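Local coordinates for protein lipase (Penicillium expansum, PDB 3G7N) that hydrolyses triacylglycerols and other acylglycerol lipids, releasing free fatty acids, as a secreted alkaline lipase of the alpha/beta-hydrolase fold, at residues P82-G86 with V87-S91; K115-I118 with A119-D123. All blocks are in the same frame, centred on the assembly; numbering follows the deposited sequence.

Along the chain the two contacts come in series, neither nesting nor crossing. Contact 1 (82-86 with 87-91) comes first, in the loop that leaves strand 79-80 and returns as strand 95-96, its antiparallel partner; a beta turn at 84-87 reverses the chain there. Helix 97-120 then begins, and contact 2 (115-118 with 119-123) marks its C-terminal end, just before strand 125-131 enters the mixed central sheet. The same helix links them: contact 1 packs on its earlier turns and on helix 133-148, whereas contact 2 sits against strands 45-52 and 57-62. Their centres are 24 Å apart, and the two do not touch.

Contact 1 of 2, residues P82-G86 with V87-S91; sequences PELSG and VTFPS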
ATOM      1  N   PRO A  82     -18.528  -0.999   2.926  1.00 14.45           N
ATOM      2  CA  PRO A  82     -17.932  -1.016   1.594  1.00 14.97           C
ATOM      3  C   PRO A  82     -18.630  -2.011   0.682  1.00 17.97           C
ATOM      4  O   PRO A  82     -19.192  -3.002   1.154  1.00 17.67           O
ATOM      5  CB  PRO A  82     -16.506  -1.486   1.862  1.00 13.91           C
ATOM      6  CG  PRO A  82     -16.599  -2.295   3.081  1.00 15.61           C
ATOM      7  CD  PRO A  82     -17.693  -1.688   3.923  1.00 15.69           C
ATOM      8  N   GLU A  83     -18.486  -1.794  -0.617  1.00 15.07           N
ATOM      9  CA  GLU A  83     -19.024  -2.684  -1.633  1.00 14.98           C
ATOM     10  C   GLU A  83     -18.075  -2.653  -2.830  1.00 12.98           C
ATOM     11  O   GLU A  83     -17.850  -1.592  -3.414  1.00 14.55           O
ATOM     12  CB  GLU A  83     -20.424  -2.218  -2.047  1.00 17.79           C
ATOM     13  CG  GLU A  83     -21.048  -3.022  -3.176  1.00 30.33           C
ATOM     14  CD  GLU A  83     -22.569  -2.959  -3.178  1.00 43.97           C
ATOM     15  OE1 GLU A  83     -23.132  -1.951  -2.695  1.00 40.13           O
ATOM     16  OE2 GLU A  83     -23.198  -3.920  -3.673  1.00 49.16           O
ATOM     17  N   LEU A  84     -17.561  -3.819  -3.204  1.00 12.56           N
ATOM     18  CA  LEU A  84     -16.639  -3.936  -4.341  1.00 12.78           C
ATOM     19  C   LEU A  84     -16.929  -5.239  -5.088  1.00 13.32           C
ATOM     20  O   LEU A  84     -17.031  -6.305  -4.473  1.00 14.73           O
ATOM     21  CB  LEU A  84     -15.186  -3.951  -3.839  1.00 12.61           C
ATOM     22  CG  LEU A  84     -14.682  -2.688  -3.123  1.00 11.86           C
ATOM     23  CD1 LEU A  84     -13.320  -2.949  -2.482  1.00 13.07           C
ATOM     24  CD2 LEU A  84     -14.630  -1.486  -4.047  1.00 13.85           C
ATOM     25  N   SER A  85     -16.813  -5.201  -6.411  1.00 12.27           N
ATOM     26  CA  SER A  85     -17.057  -6.415  -7.179  1.00 13.29           C
ATOM     27  C   SER A  85     -16.067  -7.512  -6.819  1.00 14.68           C
ATOM     28  O   SER A  85     -14.853  -7.269  -6.683  1.00 13.33           O
ATOM     29  CB  SER A  85     -17.051  -6.120  -8.675  1.00 15.62           C
ATOM     30  OG  SER A  85     -15.757  -5.741  -9.125  1.00 16.72           O
ATOM     31  N   GLY A  86     -16.582  -8.726  -6.655  1.00 14.34           N
ATOM     32  CA  GLY A  86     -15.764  -9.897  -6.408  1.00 14.19           C
ATOM     33  C   GLY A  86     -15.335 -10.022  -4.964  1.00 13.20           C
ATOM     34  O   GLY A  86     -14.648 -10.966  -4.605  1.00 14.91           O
ATOM     35  N   VAL A  87     -15.731  -9.051  -4.137  1.00 13.95           N
ATOM     36  CA  VAL A  87     -15.401  -9.078  -2.716  1.00 15.09           C
ATOM     37  C   VAL A  87     -16.661  -9.306  -1.884  1.00 14.65           C
ATOM     38  O   VAL A  87     -17.675  -8.645  -2.106  1.00 15.77           O
ATOM     39  CB  VAL A  87     -14.749  -7.748  -2.246  1.00 15.16           C
ATOM     40  CG1 VAL A  87     -14.391  -7.820  -0.774  1.00 15.19           C
ATOM     41  CG2 VAL A  87     -13.529  -7.425  -3.111  1.00 13.51           C
ATOM     42  N   THR A  88     -16.590 -10.243  -0.947  1.00 13.90           N
ATOM     43  CA  THR A  88     -17.697 -10.459  -0.014  1.00 16.64           C
ATOM     44  C   THR A  88     -17.275 -10.019   1.392  1.00 12.61           C
ATOM     45  O   THR A  88     -16.578 -10.732   2.098  1.00 16.38           O
ATOM     46  CB  THR A  88     -18.157 -11.926  -0.010  1.00 19.48           C
ATOM     47  OG1 THR A  88     -18.530 -12.313  -1.343  1.00 22.98           O
ATOM     48  CG2 THR A  88     -19.372 -12.094   0.904  1.00 22.61           C
ATOM     49  N   PHE A  89     -17.746  -8.841   1.794  1.00 15.20           N
ATOM     50  CA  PHE A  89     -17.386  -8.282   3.106  1.00 15.45           C
ATOM     51  C   PHE A  89     -18.341  -8.804   4.173  1.00 16.27           C
ATOM     52  O   PHE A  89     -19.560  -8.639   4.021  1.00 17.83           O
ATOM     53  CB  PHE A  89     -17.490  -6.752   3.088  1.00 14.65           C
ATOM     54  CG  PHE A  89     -16.413  -6.069   2.280  1.00 14.25           C
ATOM     55  CD1 PHE A  89     -15.142  -5.886   2.806  1.00 14.63           C
ATOM     56  CD2 PHE A  89     -16.713  -5.516   1.048  1.00 13.32           C
ATOM     57  CE1 PHE A  89     -14.176  -5.172   2.094  1.00 14.84           C
ATOM     58  CE2 PHE A  89     -15.760  -4.773   0.344  1.00 14.69           C
ATOM     59  CZ  PHE A  89     -14.523  -4.543   0.917  1.00 14.26           C
ATOM     60  N   PRO A  90     -17.801  -9.199   5.335  1.00 15.34           N
ATOM     61  CA  PRO A  90     -18.707  -9.424   6.465  1.00 16.43           C
ATOM     62  C   PRO A  90     -19.476  -8.168   6.824  1.00 18.03           C
ATOM     63  O   PRO A  90     -18.966  -7.046   6.672  1.00 16.65           O
ATOM     64  CB  PRO A  90     -17.769  -9.820   7.597  1.00 18.18           C
ATOM     65  CG  PRO A  90     -16.612 -10.495   6.885  1.00 17.54           C
ATOM     66  CD  PRO A  90     -16.454  -9.736   5.589  1.00 17.29           C
ATOM     67  N   SER A  91     -20.654  -8.359   7.417  1.00 18.35           N
ATOM     68  CA  SER A  91     -21.596  -7.274   7.672  1.00 18.38           C
ATOM     69  C   SER A  91     -21.027  -6.155   8.548  1.00 16.26           C
ATOM     70  O   SER A  91     -21.552  -5.040   8.533  1.00 21.38           O
ATOM     71  CB  SER A  91     -22.876  -7.835   8.326  1.00 19.58           C
ATOM     72  OG  SER A  91     -22.603  -8.330   9.631  1.00 26.00           O
TER
HETATM   73  O   HOH W   1     -18.750  -6.119  -1.934  1.00 17.62           O
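Leu84 to Val87 form a type II beta turn, closed by the hydrogen bond from Val87 N to Leu84 O (3.1 Å), with Gly86 at positive phi (81°) in its third position. The turn lies in the loop between strands 79-80 and 95-96, away from the catalytic residues of this class 3 lipase. Beyond it, the Phe89 ring is clasped between two aliphatic groups. Pro82 CG sits over the centre of one face in a CH-pi contact, 3.6 Å from the centroid and only 3° off the ring normal, while Val87 CG1 sits over the centre of the opposite face. Leu84 CD1 closes on the edge, in plane, 3.9 Å from Phe89 CZ. With CG anti to its own carbonyl carbon (chi1 -71°), Phe89 sends its ring back toward Pro82. Were this phenylalanine an alanine, Pro82 CG and Val87 CG1 would probably be left with a gap between them, and Leu84 CD1 without its edge contact. The ring also meets Phe172, and Leu84 reaches Trp103 and His107 of helix 97-120 and Ile140 of helix 133-148. Ser85 OG hydrogen-bonds Asp108 OD1 of helix 97-120. Between the two arms of the loop, a water accepts from Leu84 N at 2.9 Å and donates to Val87 O at 2.8 Å.

Contact 2 of 2, residues K115-I118 with A119-D123; sequences KALI and AKYPD
Leu117 CD2 meets the ring of Tyr121 at its edge, in plane, 4.0 Å from Tyr121 CE2, while Lys120 CG lies 3.7 Å above one face, offset toward the rim. The lysine is the residue just before the tyrosine, and its extended start, with CG opposite the backbone N (chi1 -170°), is consistent with CG lying over the neighbouring ring. At chi1 -55° the ring of Tyr121 swings to the side of its backbone N, beside the last helical turn, and Tyr121 CD2 comes to 3.5 Å from Leu117 O. Tyr51 of strand 45-52 and Tyr124 also stack with this ring.

The backbone here is the C-terminal end of helix 97-120, with Tyr121 the first residue to leave helical torsions. Ala119 N bonds to Lys115 O in the usual i to i+4 pattern. One step on, the bond from Lys120 N to Ala116 O is weak, at 3.3 Å. Leu117 O then accepts twice: from Tyr121 N at 2.8 Å, with a C=O...N angle of 162°, and weakly from Lys120 N. At the next position the helical pattern cannot continue, since Pro122 N has no hydrogen to offer Ile118 O; Pro122 CA comes closest to that oxygen, at 3.1 Å, with CB beside it. Leu117 reaches Val49, Tyr51 and Ile58 of the neighbouring strands, and Ile118 touches Ile58, Phe149 and Lys152.

The chemistry implies a helix whose last amide hydrogens gather on Leu117 O: the chain leaves helical torsions at Tyr121, and a proline without an N-H is consistent with the i to i+4 series going no further, while Leu117 CD2 packs on the ring edge where the chain turns toward strand 125-131.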
ATOM      1  N   LYS A 115      -6.772  -9.291 -14.568  1.00 10.26           N
ATOM      2  CA  LYS A 115      -7.279 -10.532 -15.144  1.00 12.47           C
ATOM      3  C   LYS A 115      -6.740 -10.755 -16.551  1.00 11.71           C
ATOM      4  O   LYS A 115      -6.305 -11.862 -16.886  1.00 12.84           O
ATOM      5  CB  LYS A 115      -8.801 -10.528 -15.157  1.00 14.77           C
ATOM      6  CG  LYS A 115      -9.418 -11.874 -15.504  1.00 23.54           C
ATOM      7  CD  LYS A 115     -10.931 -11.758 -15.614  1.00 31.05           C
ATOM      8  CE  LYS A 115     -11.571 -13.134 -15.783  1.00 42.03           C
ATOM      9  NZ  LYS A 115     -13.050 -13.109 -15.572  1.00 44.15           N
ATOM     10  N   ALA A 116      -6.607  -9.682 -17.321  1.00 10.36           N
ATOM     11  CA  ALA A 116      -6.010  -9.791 -18.636  1.00 11.83           C
ATOM     12  C   ALA A 116      -4.534 -10.193 -18.547  1.00 11.13           C
ATOM     13  O   ALA A 116      -4.046 -11.005 -19.344  1.00 12.27           O
ATOM     14  CB  ALA A 116      -6.165  -8.479 -19.392  1.00 12.70           C
ATOM     15  N   LEU A 117      -3.807  -9.636 -17.583  1.00 10.30           N
ATOM     16  CA  LEU A 117      -2.399  -9.964 -17.439  1.00 10.37           C
ATOM     17  C   LEU A 117      -2.200 -11.391 -16.942  1.00  8.88           C
ATOM     18  O   LEU A 117      -1.256 -12.067 -17.353  1.00  9.89           O
ATOM     19  CB  LEU A 117      -1.691  -8.947 -16.541  1.00  8.66           C
ATOM     20  CG  LEU A 117      -1.488  -7.576 -17.181  1.00  9.02           C
ATOM     21  CD1 LEU A 117      -1.069  -6.555 -16.121  1.00 10.97           C
ATOM     22  CD2 LEU A 117      -0.447  -7.658 -18.274  1.00 12.37           C
ATOM     23  N   ILE A 118      -3.087 -11.857 -16.071  1.00  9.68           N
ATOM     24  CA  ILE A 118      -3.044 -13.250 -15.610  1.00 11.03           C
ATOM     25  C   ILE A 118      -3.198 -14.235 -16.778  1.00 12.68           C
ATOM     26  O   ILE A 118      -2.480 -15.234 -16.854  1.00 13.46           O
ATOM     27  CB  ILE A 118      -4.099 -13.525 -14.529  1.00 10.82           C
ATOM     28  CG1 ILE A 118      -3.704 -12.868 -13.196  1.00 12.01           C
ATOM     29  CG2 ILE A 118      -4.311 -15.046 -14.355  1.00 15.18           C
ATOM     30  CD1 ILE A 118      -4.834 -12.839 -12.177  1.00 12.33           C
ATOM     31  N   ALA A 119      -4.050 -13.899 -17.736  1.00 11.83           N
ATOM     32  CA  ALA A 119      -4.218 -14.745 -18.919  1.00 13.22           C
ATOM     33  C   ALA A 119      -2.942 -14.831 -19.750  1.00 14.84           C
ATOM     34  O   ALA A 119      -2.627 -15.889 -20.312  1.00 15.01           O
ATOM     35  CB  ALA A 119      -5.367 -14.253 -19.761  1.00 13.70           C
ATOM     36  N   LYS A 120      -2.192 -13.738 -19.826  1.00 11.40           N
ATOM     37  CA  LYS A 120      -0.969 -13.689 -20.598  1.00 13.14           C
ATOM     38  C   LYS A 120       0.225 -14.255 -19.840  1.00 11.85           C
ATOM     39  O   LYS A 120       1.142 -14.834 -20.448  1.00 13.53           O
ATOM     40  CB  LYS A 120      -0.685 -12.252 -21.050  1.00 15.07           C
ATOM     41  CG  LYS A 120       0.434 -12.109 -22.051  1.00 19.55           C
ATOM     42  CD  LYS A 120       0.265 -10.831 -22.884  1.00 31.27           C
ATOM     43  CE  LYS A 120       1.472 -10.561 -23.787  1.00 38.73           C
ATOM     44  NZ  LYS A 120       1.891 -11.756 -24.577  1.00 46.11           N
ATOM     45  N   TYR A 121       0.226 -14.077 -18.515  1.00 10.94           N
ATOM     46  CA  TYR A 121       1.337 -14.487 -17.662  1.00 11.44           C
ATOM     47  C   TYR A 121       0.810 -15.344 -16.497  1.00 11.85           C
ATOM     48  O   TYR A 121       0.775 -14.900 -15.348  1.00 10.62           O
ATOM     49  CB  TYR A 121       2.080 -13.257 -17.114  1.00 12.46           C
ATOM     50  CG  TYR A 121       2.569 -12.313 -18.187  1.00 12.36           C
ATOM     51  CD1 TYR A 121       3.705 -12.606 -18.928  1.00 14.93           C
ATOM     52  CD2 TYR A 121       1.924 -11.107 -18.423  1.00 12.61           C
ATOM     53  CE1 TYR A 121       4.140 -11.757 -19.935  1.00 15.13           C
ATOM     54  CE2 TYR A 121       2.371 -10.235 -19.414  1.00 14.35           C
ATOM     55  CZ  TYR A 121       3.461 -10.578 -20.172  1.00 12.63           C
ATOM     56  OH  TYR A 121       3.839  -9.756 -21.212  1.00 17.75           O
ATOM     57  N   PRO A 122       0.389 -16.589 -16.789  1.00 10.44           N
ATOM     58  CA  PRO A 122      -0.443 -17.323 -15.847  1.00 11.27           C
ATOM     59  C   PRO A 122       0.376 -17.931 -14.721  1.00 10.30           C
ATOM     60  O   PRO A 122      -0.212 -18.412 -13.760  1.00 13.38           O
ATOM     61  CB  PRO A 122      -1.049 -18.451 -16.705  1.00 12.77           C
ATOM     62  CG  PRO A 122      -0.104 -18.593 -17.857  1.00 12.90           C
ATOM     63  CD  PRO A 122       0.362 -17.192 -18.142  1.00 12.40           C
ATOM     64  N   ASP A 123       1.698 -17.853 -14.820  1.00 10.68           N
ATOM     65  CA  ASP A 123       2.585 -18.295 -13.746  1.00 11.98           C
ATOM     66  C   ASP A 123       3.048 -17.165 -12.817  1.00 12.28           C
ATOM     67  O   ASP A 123       3.759 -17.414 -11.844  1.00 14.02           O
ATOM     68  CB  ASP A 123       3.804 -19.008 -14.325  1.00 14.16           C
ATOM     69  CG  ASP A 123       4.606 -18.112 -15.260  1.00 18.76           C
ATOM     70  OD1 ASP A 123       4.012 -17.493 -16.198  1.00 23.84           O
ATOM     71  OD2 ASP A 123       5.849 -18.099 -15.127  1.00 37.15           O
TER